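Putative glycosylhydrolase (PDB 3S5Q) probably hydrolyses a sugar derivative, as a putative glycosyl hydrolase of the 3-keto-disaccharide hydrolase family built on a concanavalin A-like fold. Local coordinates at residues I53-V57 with C82-W88; Y59-I63 with I140-G144; T74-V78 with G194-G200; I117-K121 with E175-L180. All coordinates share one frame; numbering follows the deposited sequence. Where two conformers were deposited one is given.

Interaction 1. Residues I53-V57 with C82-W88; sequences IWTKV and CTDKGNW
Trp54 and Lys85 mark the closest approach of the two backbones, CA to CA 7.7 Å, a spacing too wide for strand pairing that leaves the contact mainly to side chains. Within the concanavalin A-like beta-sandwich, strand 53-55 of the five-stranded sheet here meets the loop that leaves strand 75-82 on its way to strand 93-98. The indole of Trp54 is central: its CG stands beside the backbone N (chi1 -58°), and the ring reaches to the 82-88 loop. Over one face runs the aliphatic part of Lys85, sliding past the indole in the opposite direction. Lys85 CD is 3.8 Å from the centroid of the Trp54 five-membered ring, a CH-pi contact, while Lys85 CG lies above the same face toward the rim. At the other end, the edge of Trp54 is turned to the face of Trp88 in an offset edge-to-face pair; the six-membered ring of Trp54 and the five-membered ring of Trp88 have centroids 5.4 Å apart and planes at 63°. Cys82 approaches the benzene end at a slant, with SG 4.3 Å from the centroid of the Trp54 six-membered ring. A water joins the two segments by accepting from Trp54 NE1 at 3.2 Å and donating to Lys85 O at 3.0 Å. The ammonium of Lys85 also makes a cation-pi contact with Tyr192. The Lys85 chain bends at chi3 (-89°) over the indole, and Lys85 NZ donates to Thr55 O at 3.0 Å, lying in the plane of that carbonyl.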
loop_
_atom_site.group_PDB
_atom_site.type_symbol
_atom_site.label_atom_id
_atom_site.label_comp_id
_atom_site.label_asym_id
_atom_site.label_seq_id
_atom_site.Cartn_x
_atom_site.Cartn_y
_atom_site.Cartn_z
ATOM N N ILE A 53 2.347 9.607 6.057
ATOM C CA ILE A 53 3.778 9.613 6.402
ATOM C C ILE A 53 4.565 9.302 5.135
ATOM O O ILE A 53 4.200 8.397 4.375
ATOM C CB ILE A 53 4.159 8.659 7.594
ATOM C CG1 ILE A 53 5.646 8.759 7.934
ATOM C CG2 ILE A 53 3.846 7.217 7.340
ATOM C CD1 ILE A 53 5.960 8.216 9.309
ATOM N N TRP A 54 5.637 10.071 4.897
ATOM C CA TRP A 54 6.376 10.011 3.642
ATOM C C TRP A 54 7.867 9.809 3.852
ATOM O O TRP A 54 8.448 10.282 4.832
ATOM C CB TRP A 54 6.240 11.323 2.871
ATOM C CG TRP A 54 4.869 11.711 2.540
ATOM C CD1 TRP A 54 4.112 12.631 3.186
ATOM C CD2 TRP A 54 4.074 11.219 1.451
ATOM N NE1 TRP A 54 2.880 12.752 2.565
ATOM C CE2 TRP A 54 2.845 11.918 1.482
ATOM C CE3 TRP A 54 4.301 10.287 0.415
ATOM C CZ2 TRP A 54 1.829 11.684 0.561
ATOM C CZ3 TRP A 54 3.288 10.064 -0.513
ATOM C CH2 TRP A 54 2.060 10.751 -0.422
ATOM N N THR A 55 8.475 9.122 2.900
ATOM C CA THR A 55 9.911 9.040 2.826
ATOM C C THR A 55 10.421 10.441 2.456
ATOM O O THR A 55 9.684 11.264 1.876
ATOM C CB THR A 55 10.355 8.007 1.762
ATOM O OG1 THR A 55 9.845 8.383 0.462
ATOM C CG2 THR A 55 9.909 6.571 2.149
ATOM N N LYS A 56 11.668 10.705 2.823
ATOM C CA LYS A 56 12.358 11.919 2.428
ATOM C C LYS A 56 13.132 11.781 1.128
ATOM O O LYS A 56 13.591 12.787 0.576
ATOM C CB LYS A 56 13.317 12.337 3.544
ATOM C CG LYS A 56 12.623 13.038 4.685
ATOM C CD LYS A 56 13.586 13.368 5.791
ATOM C CE LYS A 56 13.040 14.467 6.685
ATOM N NZ LYS A 56 13.965 14.695 7.815
ATOM N N VAL A 57 13.310 10.546 0.659
ATOM C CA VAL A 57 14.012 10.280 -0.601
ATOM C C VAL A 57 13.032 9.579 -1.543
ATOM O O VAL A 57 12.081 8.963 -1.100
ATOM C CB VAL A 57 15.346 9.439 -0.381
ATOM C CG1 VAL A 57 16.073 9.860 0.896
ATOM C CG2 VAL A 57 15.091 7.980 -0.321
ATOM N N CYS A 82 5.148 9.012 -5.798
ATOM C CA CYS A 82 4.586 10.338 -5.479
ATOM C C CYS A 82 5.551 11.446 -5.854
ATOM O O CYS A 82 6.654 11.537 -5.326
ATOM C CB CYS A 82 4.241 10.464 -4.000
ATOM S SG CYS A 82 3.444 12.043 -3.625
ATOM N N THR A 83 5.134 12.310 -6.759
ATOM C CA THR A 83 6.008 13.399 -7.199
ATOM C C THR A 83 5.714 14.720 -6.475
ATOM O O THR A 83 6.435 15.708 -6.671
ATOM C CB THR A 83 5.841 13.575 -8.719
ATOM O OG1 THR A 83 4.458 13.807 -8.986
ATOM C CG2 THR A 83 6.305 12.306 -9.419
ATOM N N ASP A 84 4.617 14.759 -5.705
ATOM C CA ASP A 84 4.218 15.975 -4.971
ATOM C C ASP A 84 3.463 15.539 -3.742
ATOM O O ASP A 84 2.312 15.113 -3.833
ATOM C CB ASP A 84 3.349 16.874 -5.839
ATOM C CG ASP A 84 3.038 18.225 -5.189
ATOM O OD1 ASP A 84 2.899 18.336 -3.936
ATOM O OD2 ASP A 84 2.900 19.188 -5.971
ATOM N N LYS A 85 4.138 15.579 -2.611
ATOM C CA LYS A 85 3.550 15.114 -1.372
ATOM C C LYS A 85 2.353 15.997 -0.971
ATOM O O LYS A 85 1.326 15.480 -0.516
ATOM C CB LYS A 85 4.615 15.005 -0.270
ATOM C CG LYS A 85 5.598 13.863 -0.549
ATOM C CD LYS A 85 6.665 13.711 0.554
ATOM C CE LYS A 85 7.915 14.530 0.352
ATOM N NZ LYS A 85 8.948 14.111 1.372
ATOM N N GLY A 86 2.455 17.304 -1.219
ATOM C CA GLY A 86 1.354 18.240 -0.933
ATOM C C GLY A 86 0.085 17.930 -1.708
ATOM O O GLY A 86 -1.029 17.901 -1.171
ATOM N N ASN A 87 0.257 17.645 -2.978
ATOM C CA ASN A 87 -0.857 17.390 -3.848
ATOM C C ASN A 87 -0.781 15.935 -4.282
ATOM O O ASN A 87 -0.735 15.668 -5.460
ATOM C CB ASN A 87 -0.747 18.375 -5.039
ATOM C CG ASN A 87 -1.925 18.322 -5.967
ATOM O OD1 ASN A 87 -3.016 17.969 -5.557
ATOM N ND2 ASN A 87 -1.704 18.681 -7.252
ATOM N N TRP A 88 -0.754 14.988 -3.333
ATOM C CA TRP A 88 -0.401 13.601 -3.657
ATOM C C TRP A 88 -1.475 12.854 -4.458
ATOM O O TRP A 88 -1.151 11.953 -5.221
ATOM C CB TRP A 88 -0.013 12.774 -2.410
ATOM C CG TRP A 88 -1.151 12.520 -1.442
ATOM C CD1 TRP A 88 -1.569 13.344 -0.452
ATOM C CD2 TRP A 88 -1.992 11.369 -1.398
ATOM N NE1 TRP A 88 -2.638 12.781 0.220
ATOM C CE2 TRP A 88 -2.912 11.561 -0.343
ATOM C CE3 TRP A 88 -2.066 10.196 -2.150
ATOM C CZ2 TRP A 88 -3.894 10.616 -0.022
ATOM C CZ3 TRP A 88 -3.029 9.257 -1.836
ATOM C CH2 TRP A 88 -3.941 9.470 -0.787
HETATM O O HOH W 1 0.548 14.906 2.371
#

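Interaction 2. Residues Y59-I63 with I140-G144; sequences YENFI and ITAKG
The phenyl ring of Phe62 carries the methyl group of Ala142 over one face and has Glu60 CA at its edge, in the ring plane. Ala142 CB is 3.8 Å from the centroid of the Phe62 ring and only 21° off its normal, which defines a CH-pi contact, displaced toward the CZ side of the ring. Phe62 CG occupies the position between backbone N and carbonyl carbon (chi1 61°), and from there the ring leans back toward the neighbouring strand. Ile80, Tyr81 and Ile193 of the five-stranded sheet also touch the Phe62 side chain, so this face of the pairing looks into the sandwich.

Strands 62-70 and 135-143 run antiparallel here. Phe62 and Ala142 form a hydrogen-bonded pair, with Ala142 N to Phe62 O at 2.9 Å, nearly straight at 174°, and Phe62 N to Ala142 O at 3.1 Å from above the carbonyl plane. Ile63 and Thr141 make the next, non-hydrogen-bonded pair; their side chains lie side by side, with Ile63 CG2 3.9 Å from Thr141 OG1.

At the strand end, Asn61 and Phe62 both face Ala142, a G1 beta bulge. Asn61 N donates to a water at 3.0 Å, which Gly144 N also reaches by a weak bond. A second weak bond joins Gly144 N to Asn61 OD1 at 3.2 Å. The chemistry thus divides by position: one nearly straight and one inclined backbone bond, with apolar contact, hold the regular pairing, whereas weaker amide and water bonds follow the bulge into the loop.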
loop_
_atom_site.group_PDB
_atom_site.type_symbol
_atom_site.label_atom_id
_atom_site.label_comp_id
_atom_site.label_asym_id
_atom_site.label_seq_id
_atom_site.Cartn_x
_atom_site.Cartn_y
_atom_site.Cartn_z
ATOM N N TYR A 59 12.107 6.844 -4.651
ATOM C CA TYR A 59 12.470 5.472 -4.960
ATOM C C TYR A 59 11.882 5.047 -6.301
ATOM O O TYR A 59 10.748 5.405 -6.645
ATOM C CB TYR A 59 11.962 4.530 -3.874
ATOM C CG TYR A 59 12.640 4.685 -2.526
ATOM C CD1 TYR A 59 13.837 4.019 -2.253
ATOM C CD2 TYR A 59 12.074 5.433 -1.521
ATOM C CE1 TYR A 59 14.487 4.133 -1.037
ATOM C CE2 TYR A 59 12.709 5.536 -0.268
ATOM C CZ TYR A 59 13.925 4.902 -0.053
ATOM O OH TYR A 59 14.544 4.995 1.158
ATOM N N GLU A 60 12.657 4.239 -7.011
ATOM C CA GLU A 60 12.232 3.532 -8.221
ATOM C C GLU A 60 12.839 2.104 -8.207
ATOM O O GLU A 60 13.783 1.830 -7.472
ATOM C CB GLU A 60 12.688 4.283 -9.475
ATOM C CG GLU A 60 14.164 4.454 -9.554
ATOM C CD GLU A 60 14.602 5.218 -10.790
ATOM O OE1 GLU A 60 13.749 5.361 -11.714
ATOM O OE2 GLU A 60 15.812 5.611 -10.834
ATOM N N ASN A 61 12.272 1.199 -8.986
ATOM C CA ASN A 61 12.819 -0.138 -9.149
ATOM C C ASN A 61 13.085 -0.815 -7.816
ATOM O O ASN A 61 14.229 -1.085 -7.449
ATOM C CB ASN A 61 14.069 -0.047 -10.019
ATOM C CG ASN A 61 13.748 0.434 -11.386
ATOM O OD1 ASN A 61 12.751 -0.008 -11.979
ATOM N ND2 ASN A 61 14.570 1.359 -11.921
ATOM N N PHE A 62 12.008 -1.010 -7.066
ATOM C CA PHE A 62 12.074 -1.529 -5.678
ATOM C C PHE A 62 11.009 -2.564 -5.377
ATOM O O PHE A 62 10.033 -2.747 -6.136
ATOM C CB PHE A 62 11.948 -0.385 -4.618
ATOM C CG PHE A 62 10.637 0.372 -4.692
ATOM C CD1 PHE A 62 9.523 -0.070 -3.993
ATOM C CD2 PHE A 62 10.519 1.536 -5.445
ATOM C CE1 PHE A 62 8.320 0.579 -4.087
ATOM C CE2 PHE A 62 9.309 2.232 -5.535
ATOM C CZ PHE A 62 8.194 1.751 -4.837
ATOM N N ILE A 63 11.228 -3.251 -4.264
ATOM C CA ILE A 63 10.240 -4.140 -3.668
ATOM C C ILE A 63 10.033 -3.673 -2.232
ATOM O O ILE A 63 10.979 -3.614 -1.437
ATOM C CB ILE A 63 10.652 -5.633 -3.645
ATOM C CG1 ILE A 63 11.077 -6.112 -5.039
ATOM C CG2 ILE A 63 9.470 -6.474 -3.122
ATOM C CD1 ILE A 63 11.880 -7.466 -5.048
ATOM N N ILE A 140 4.878 -5.176 -2.599
ATOM C CA ILE A 140 4.654 -4.361 -3.813
ATOM C C ILE A 140 5.963 -4.353 -4.594
ATOM O O ILE A 140 6.970 -3.868 -4.097
ATOM C CB ILE A 140 4.238 -2.917 -3.486
ATOM C CG1 ILE A 140 2.943 -2.889 -2.638
ATOM C CG2 ILE A 140 4.162 -2.047 -4.826
ATOM C CD1 ILE A 140 2.721 -1.631 -1.835
ATOM N N THR A 141 5.932 -4.892 -5.805
ATOM C CA THR A 141 7.098 -4.830 -6.705
ATOM C C THR A 141 6.763 -3.742 -7.692
ATOM O O THR A 141 5.734 -3.822 -8.371
ATOM C CB THR A 141 7.416 -6.158 -7.430
ATOM O OG1 THR A 141 7.601 -7.205 -6.458
ATOM C CG2 THR A 141 8.713 -6.018 -8.297
ATOM N N ALA A 142 7.635 -2.733 -7.735
ATOM C CA ALA A 142 7.463 -1.513 -8.548
ATOM C C ALA A 142 8.656 -1.372 -9.463
ATOM O O ALA A 142 9.692 -0.767 -9.116
ATOM C CB ALA A 142 7.324 -0.260 -7.652
ATOM N N LYS A 143 8.534 -1.930 -10.653
ATOM C CA LYS A 143 9.681 -1.975 -11.561
ATOM C C LYS A 143 9.309 -1.193 -12.806
ATOM O O LYS A 143 8.687 -1.718 -13.721
ATOM C CB LYS A 143 10.048 -3.430 -11.874
ATOM C CG LYS A 143 11.476 -3.623 -12.319
ATOM C CD LYS A 143 11.680 -5.003 -12.879
ATOM C CE LYS A 143 12.892 -5.645 -12.284
ATOM N NZ LYS A 143 12.813 -7.134 -12.375
ATOM N N GLY A 144 9.667 0.082 -12.813
ATOM C CA GLY A 144 9.140 1.024 -13.789
ATOM C C GLY A 144 7.616 0.925 -13.923
ATOM O O GLY A 144 6.863 1.083 -12.962
HETATM O O HOH W 2 9.980 2.113 -10.611
#

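Interaction 3. Residues T74-V78 with G194-G200; sequences TNSGV and GLQGKHG
Gly77 O accepts from Gln196 N at 2.9 Å, the donor tilted from the carbonyl plane, next to the bridge between Val78 and Leu195. That bridge, between strands 75-82 and 192-195, is an antiparallel non-hydrogen-bonded pair; the two side chains lie alongside each other, Val78 CG2 4.0 Å from Leu195 CD2.

Further along, a side chain continues the bonding. Ser76 OG donates to Gln196 O at 2.9 Å, coming from 58° above the carbonyl plane. Its first torsion, with OG opposite the backbone N (chi1 -180°), directs the hydroxyl across to that carbonyl. A backbone bond returns at Asn75, whose O receives His199 N at 3.0 Å, nearly in line with the C=O bond. The side chains of these two residues point the same way, the amide and imidazole planes turned 63° apart, and Asn75 OD1 is 3.7 Å from His199 CD2. The ring is held beyond the pair by a hydrogen bond between His199 ND1 and Asp50 OD2.

The opposite edge of strand 75-82 is paired, through Ser76 with Ile97 and Val78 with Ile95. Beyond the Val78-Leu195 bridge, then, residues 196-199 stay joined to strand 75-82 of the sandwich by two backbone bonds and one side-chain bond, while Gly77 N, buried by the contact, goes without a partner in the model.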
loop_
_atom_site.group_PDB
_atom_site.type_symbol
_atom_site.label_atom_id
_atom_site.label_comp_id
_atom_site.label_asym_id
_atom_site.label_seq_id
_atom_site.Cartn_x
_atom_site.Cartn_y
_atom_site.Cartn_z
ATOM N N THR A 74 -11.275 -0.494 8.567
ATOM C CA THR A 74 -10.069 0.284 8.224
ATOM C C THR A 74 -10.038 0.666 6.763
ATOM O O THR A 74 -10.445 -0.101 5.900
ATOM C CB THR A 74 -8.781 -0.494 8.480
ATOM O OG1 THR A 74 -8.675 -0.754 9.879
ATOM C CG2 THR A 74 -7.546 0.298 7.973
ATOM N N ASN A 75 -9.546 1.873 6.513
ATOM C CA ASN A 75 -9.363 2.426 5.177
ATOM C C ASN A 75 -8.050 3.252 5.211
ATOM O O ASN A 75 -7.922 4.201 6.006
ATOM C CB ASN A 75 -10.581 3.307 4.863
ATOM C CG ASN A 75 -10.652 3.749 3.414
ATOM O OD1 ASN A 75 -9.644 4.014 2.783
ATOM N ND2 ASN A 75 -11.856 3.851 2.889
ATOM N N SER A 76 -7.084 2.875 4.371
ATOM C CA SER A 76 -5.725 3.433 4.363
ATOM C C SER A 76 -5.116 3.016 3.004
ATOM O O SER A 76 -5.853 2.755 2.037
ATOM C CB SER A 76 -4.948 2.880 5.571
ATOM O OG SER A 76 -3.601 3.359 5.676
ATOM N N GLY A 77 -3.803 2.910 2.927
ATOM C CA GLY A 77 -3.137 2.473 1.707
ATOM C C GLY A 77 -1.657 2.815 1.673
ATOM O O GLY A 77 -1.124 3.473 2.585
ATOM N N VAL A 78 -0.992 2.345 0.617
ATOM C CA VAL A 78 0.409 2.593 0.389
ATOM C C VAL A 78 0.474 3.389 -0.910
ATOM O O VAL A 78 -0.172 3.046 -1.890
ATOM C CB VAL A 78 1.221 1.290 0.252
ATOM C CG1 VAL A 78 2.734 1.615 0.013
ATOM C CG2 VAL A 78 1.018 0.399 1.484
ATOM N N GLY A 194 4.763 6.666 0.539
ATOM C CA GLY A 194 3.976 7.061 1.700
ATOM C C GLY A 194 3.020 6.000 2.157
ATOM O O GLY A 194 2.626 5.116 1.386
ATOM N N LEU A 195 2.669 6.084 3.438
ATOM C CA LEU A 195 1.530 5.396 3.999
ATOM C C LEU A 195 0.405 6.405 4.290
ATOM O O LEU A 195 0.602 7.410 4.991
ATOM C CB LEU A 195 1.928 4.699 5.284
ATOM C CG LEU A 195 3.168 3.849 5.207
ATOM C CD1 LEU A 195 3.429 3.311 6.599
ATOM C CD2 LEU A 195 3.018 2.716 4.116
ATOM N N GLN A 196 -0.775 6.141 3.731
ATOM C CA GLN A 196 -1.929 6.960 4.017
ATOM C C GLN A 196 -2.218 6.785 5.512
ATOM O O GLN A 196 -1.925 5.750 6.072
ATOM C CB GLN A 196 -3.136 6.551 3.160
ATOM C CG GLN A 196 -4.287 7.591 3.201
ATOM C CD GLN A 196 -5.544 7.214 2.372
ATOM O OE1 GLN A 196 -5.593 6.184 1.668
ATOM N NE2 GLN A 196 -6.558 8.076 2.454
ATOM N N GLY A 197 -2.754 7.806 6.148
ATOM C CA GLY A 197 -3.214 7.665 7.529
ATOM C C GLY A 197 -4.584 6.994 7.605
ATOM O O GLY A 197 -5.028 6.273 6.705
ATOM N N LYS A 198 -5.236 7.258 8.717
ATOM C CA LYS A 198 -6.545 6.747 9.075
ATOM C C LYS A 198 -7.644 7.508 8.275
ATOM O O LYS A 198 -8.114 8.572 8.703
ATOM C CB LYS A 198 -6.643 7.009 10.589
ATOM C CG LYS A 198 -7.726 6.372 11.406
ATOM C CD LYS A 198 -7.746 7.091 12.780
ATOM C CE LYS A 198 -8.867 6.621 13.718
ATOM N NZ LYS A 198 -8.672 7.092 15.130
ATOM N N HIS A 199 -8.041 6.974 7.119
ATOM C CA HIS A 199 -9.074 7.611 6.259
ATOM C C HIS A 199 -10.502 7.237 6.716
ATOM O O HIS A 199 -11.489 7.834 6.267
ATOM C CB HIS A 199 -8.838 7.220 4.788
ATOM C CG HIS A 199 -9.621 8.018 3.782
ATOM N ND1 HIS A 199 -9.399 9.361 3.547
ATOM C CD2 HIS A 199 -10.562 7.633 2.885
ATOM C CE1 HIS A 199 -10.200 9.775 2.582
ATOM N NE2 HIS A 199 -10.907 8.743 2.154
ATOM N N GLY A 200 -10.599 6.241 7.600
ATOM C CA GLY A 200 -11.863 5.887 8.253
ATOM C C GLY A 200 -11.860 6.395 9.677
ATOM O O GLY A 200 -11.029 7.228 10.040
#

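Interaction 4. Residues I117-K121 with E175-L180; sequences IYGHK and EIPEWL. With EDO (1,2-ethanediol), chain E.
Tyr118 and Trp179 cross at about a right angle where two long loops of the concanavalin A-like (jelly-roll) beta-sandwich meet, one carrying a classic beta bulge (His120 and Lys121 facing Ile117), the other a type I beta turn from Pro177 to Leu180. Tyr118 OH arrives at the edge of the Trp179 indole, in its plane, 3.6 Å from Trp179 CZ2. One face of that indole is covered by Pro177 CB, over the ring centre.

Leu180 also stands across Tyr118 at roughly a right angle, and its CD1 wedges between two rings: Leu180 CD1 is 3.8 Å from Tyr118 CD2 and 3.7 Å from His120 CE1, the latter at the imidazole edge. Ile176 meets the same imidazole at a slant, CG2 lying 3.6 Å from His120 NE2. Between these groups, Gly119, with no side chain, lets the proline ring in: Pro177 CD comes to 3.5 Å from Gly119 CA. Tyr184 stacks on His120 from outside the two segments, while Lys121 leads away from the contact to Ser158 O and, weakly, to a 1,2-ethanediol.

The rotation of His120 is fixed at both nitrogens. His120 ND1 donates to Tyr118 O at 2.8 Å, with the acceptor just 2° out of the ring plane, and His120 NE2 lies 2.7 Å from a water, also in that plane, which donates in turn to Leu180 O.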
loop_
_atom_site.group_PDB
_atom_site.type_symbol
_atom_site.label_atom_id
_atom_site.label_comp_id
_atom_site.label_asym_id
_atom_site.label_seq_id
_atom_site.Cartn_x
_atom_site.Cartn_y
_atom_site.Cartn_z
ATOM N N ILE A 117 -4.736 -1.461 -7.237
ATOM C CA ILE A 117 -4.147 -0.211 -7.688
ATOM C C ILE A 117 -5.415 0.619 -7.765
ATOM O O ILE A 117 -6.238 0.469 -8.681
ATOM C CB ILE A 117 -3.457 -0.372 -9.033
ATOM C CG1 ILE A 117 -2.238 -1.304 -8.880
ATOM C CG2 ILE A 117 -3.043 1.007 -9.646
ATOM C CD1 ILE A 117 -1.701 -1.826 -10.185
ATOM N N TYR A 118 -5.637 1.390 -6.716
ATOM C CA TYR A 118 -6.936 2.004 -6.414
ATOM C C TYR A 118 -7.539 2.713 -7.646
ATOM O O TYR A 118 -6.892 3.549 -8.247
ATOM C CB TYR A 118 -6.782 2.990 -5.229
ATOM C CG TYR A 118 -8.056 3.678 -4.870
ATOM C CD1 TYR A 118 -9.040 3.007 -4.162
ATOM C CD2 TYR A 118 -8.300 5.005 -5.251
ATOM C CE1 TYR A 118 -10.216 3.588 -3.848
ATOM C CE2 TYR A 118 -9.525 5.631 -4.911
ATOM C CZ TYR A 118 -10.472 4.907 -4.208
ATOM O OH TYR A 118 -11.687 5.472 -3.843
ATOM N N GLY A 119 -8.778 2.350 -7.995
ATOM C CA GLY A 119 -9.534 3.020 -9.075
ATOM C C GLY A 119 -9.133 2.599 -10.485
ATOM O O GLY A 119 -9.784 3.030 -11.462
ATOM N N HIS A 120 -8.120 1.723 -10.595
ATOM C CA HIS A 120 -7.559 1.287 -11.867
ATOM C C HIS A 120 -7.556 -0.230 -12.120
ATOM O O HIS A 120 -7.835 -0.673 -13.243
ATOM C CB HIS A 120 -6.101 1.851 -12.044
ATOM C CG HIS A 120 -6.054 3.363 -12.044
ATOM N ND1 HIS A 120 -6.273 4.120 -10.902
ATOM C CD2 HIS A 120 -5.849 4.252 -13.055
ATOM C CE1 HIS A 120 -6.209 5.407 -11.215
ATOM N NE2 HIS A 120 -5.930 5.517 -12.515
ATOM N N LYS A 121 -7.160 -1.013 -11.127
ATOM C CA LYS A 121 -7.153 -2.477 -11.267
ATOM C C LYS A 121 -7.287 -3.157 -9.914
ATOM O O LYS A 121 -6.490 -2.892 -8.987
ATOM C CB LYS A 121 -5.886 -2.966 -11.990
ATOM C CG LYS A 121 -5.956 -4.513 -12.221
ATOM C CD LYS A 121 -5.117 -5.002 -13.312
ATOM C CE LYS A 121 -5.531 -6.410 -13.773
ATOM N NZ LYS A 121 -4.457 -7.043 -14.680
ATOM N N GLU A 175 -14.887 2.956 -15.199
ATOM C CA GLU A 175 -14.561 4.335 -14.800
ATOM C C GLU A 175 -13.374 4.419 -13.877
ATOM O O GLU A 175 -13.215 3.615 -12.972
ATOM C CB GLU A 175 -15.754 4.987 -14.060
ATOM C CG GLU A 175 -16.887 5.514 -14.966
ATOM C CD GLU A 175 -16.473 6.664 -15.855
ATOM O OE1 GLU A 175 -15.388 7.214 -15.629
ATOM O OE2 GLU A 175 -17.229 7.024 -16.781
ATOM N N ILE A 176 -12.575 5.441 -14.106
ATOM C CA ILE A 176 -11.508 5.817 -13.202
ATOM C C ILE A 176 -12.093 6.956 -12.346
ATOM O O ILE A 176 -12.830 7.775 -12.854
ATOM C CB ILE A 176 -10.268 6.257 -13.978
ATOM C CG1 ILE A 176 -9.718 5.052 -14.779
ATOM C CG2 ILE A 176 -9.185 6.872 -13.016
ATOM C CD1 ILE A 176 -8.426 5.406 -15.653
ATOM N N PRO A 177 -11.828 6.958 -11.025
ATOM C CA PRO A 177 -12.330 8.070 -10.221
ATOM C C PRO A 177 -11.925 9.424 -10.781
ATOM O O PRO A 177 -10.785 9.585 -11.263
ATOM C CB PRO A 177 -11.735 7.817 -8.823
ATOM C CG PRO A 177 -11.544 6.320 -8.777
ATOM C CD PRO A 177 -11.127 5.948 -10.197
ATOM N N GLU A 178 -12.883 10.354 -10.747
ATOM C CA GLU A 178 -12.740 11.696 -11.348
ATOM C C GLU A 178 -11.516 12.438 -10.834
ATOM O O GLU A 178 -10.894 13.231 -11.564
ATOM C CB GLU A 178 -13.977 12.579 -11.072
ATOM N N TRP A 179 -11.188 12.173 -9.570
ATOM C CA TRP A 179 -10.099 12.828 -8.859
ATOM C C TRP A 179 -8.705 12.187 -9.116
ATOM O O TRP A 179 -7.713 12.618 -8.520
ATOM C CB TRP A 179 -10.448 12.880 -7.340
ATOM C CG TRP A 179 -10.589 11.548 -6.666
ATOM C CD1 TRP A 179 -9.591 10.819 -6.060
ATOM C CD2 TRP A 179 -11.794 10.792 -6.484
ATOM N NE1 TRP A 179 -10.094 9.636 -5.564
ATOM C CE2 TRP A 179 -11.442 9.597 -5.791
ATOM C CE3 TRP A 179 -13.113 10.975 -6.882
ATOM C CZ2 TRP A 179 -12.369 8.608 -5.475
ATOM C CZ3 TRP A 179 -14.075 9.969 -6.526
ATOM C CH2 TRP A 179 -13.696 8.824 -5.841
ATOM N N LEU A 180 -8.646 11.168 -9.997
ATOM C CA LEU A 180 -7.398 10.542 -10.437
ATOM C C LEU A 180 -7.276 10.697 -11.971
ATOM O O LEU A 180 -7.424 9.714 -12.710
ATOM C CB LEU A 180 -7.356 9.052 -10.031
ATOM C CG LEU A 180 -7.544 8.715 -8.535
ATOM C CD1 LEU A 180 -7.602 7.166 -8.323
ATOM C CD2 LEU A 180 -6.441 9.372 -7.693
HETATM C C1 EDO E . -2.499 -11.268 -11.575
HETATM O O1 EDO E . -1.666 -12.362 -12.024
HETATM C C2 EDO E . -3.572 -10.813 -12.577
HETATM O O2 EDO E . -3.909 -9.423 -12.384
HETATM O O HOH W 3 -5.762 7.834 -13.896
#

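Overall arrangement
Following the chain from the N terminus, residues 53-57, 59-63 and 74-78 open interactions 1, 2 and 3 in turn. The first closure comes at 82-88 (interaction 1). Interaction 4 then opens at 117-121, interaction 2 closes at 140-144, interaction 4 at 175-180 and interaction 3 at 194-200. Interactions 1, 2 and 3 therefore all cross one another, 2 crosses 4, 4 lies wholly within the span of 3, and 1 and 4 follow in series. Interactions 1 and 3 share the five-stranded sheet, where Ile53 O probably bonds to Leu195 N. Interaction 2 belongs to the opposing sheet, reached where Ile140 packs on Val78; interaction 4 joins loops.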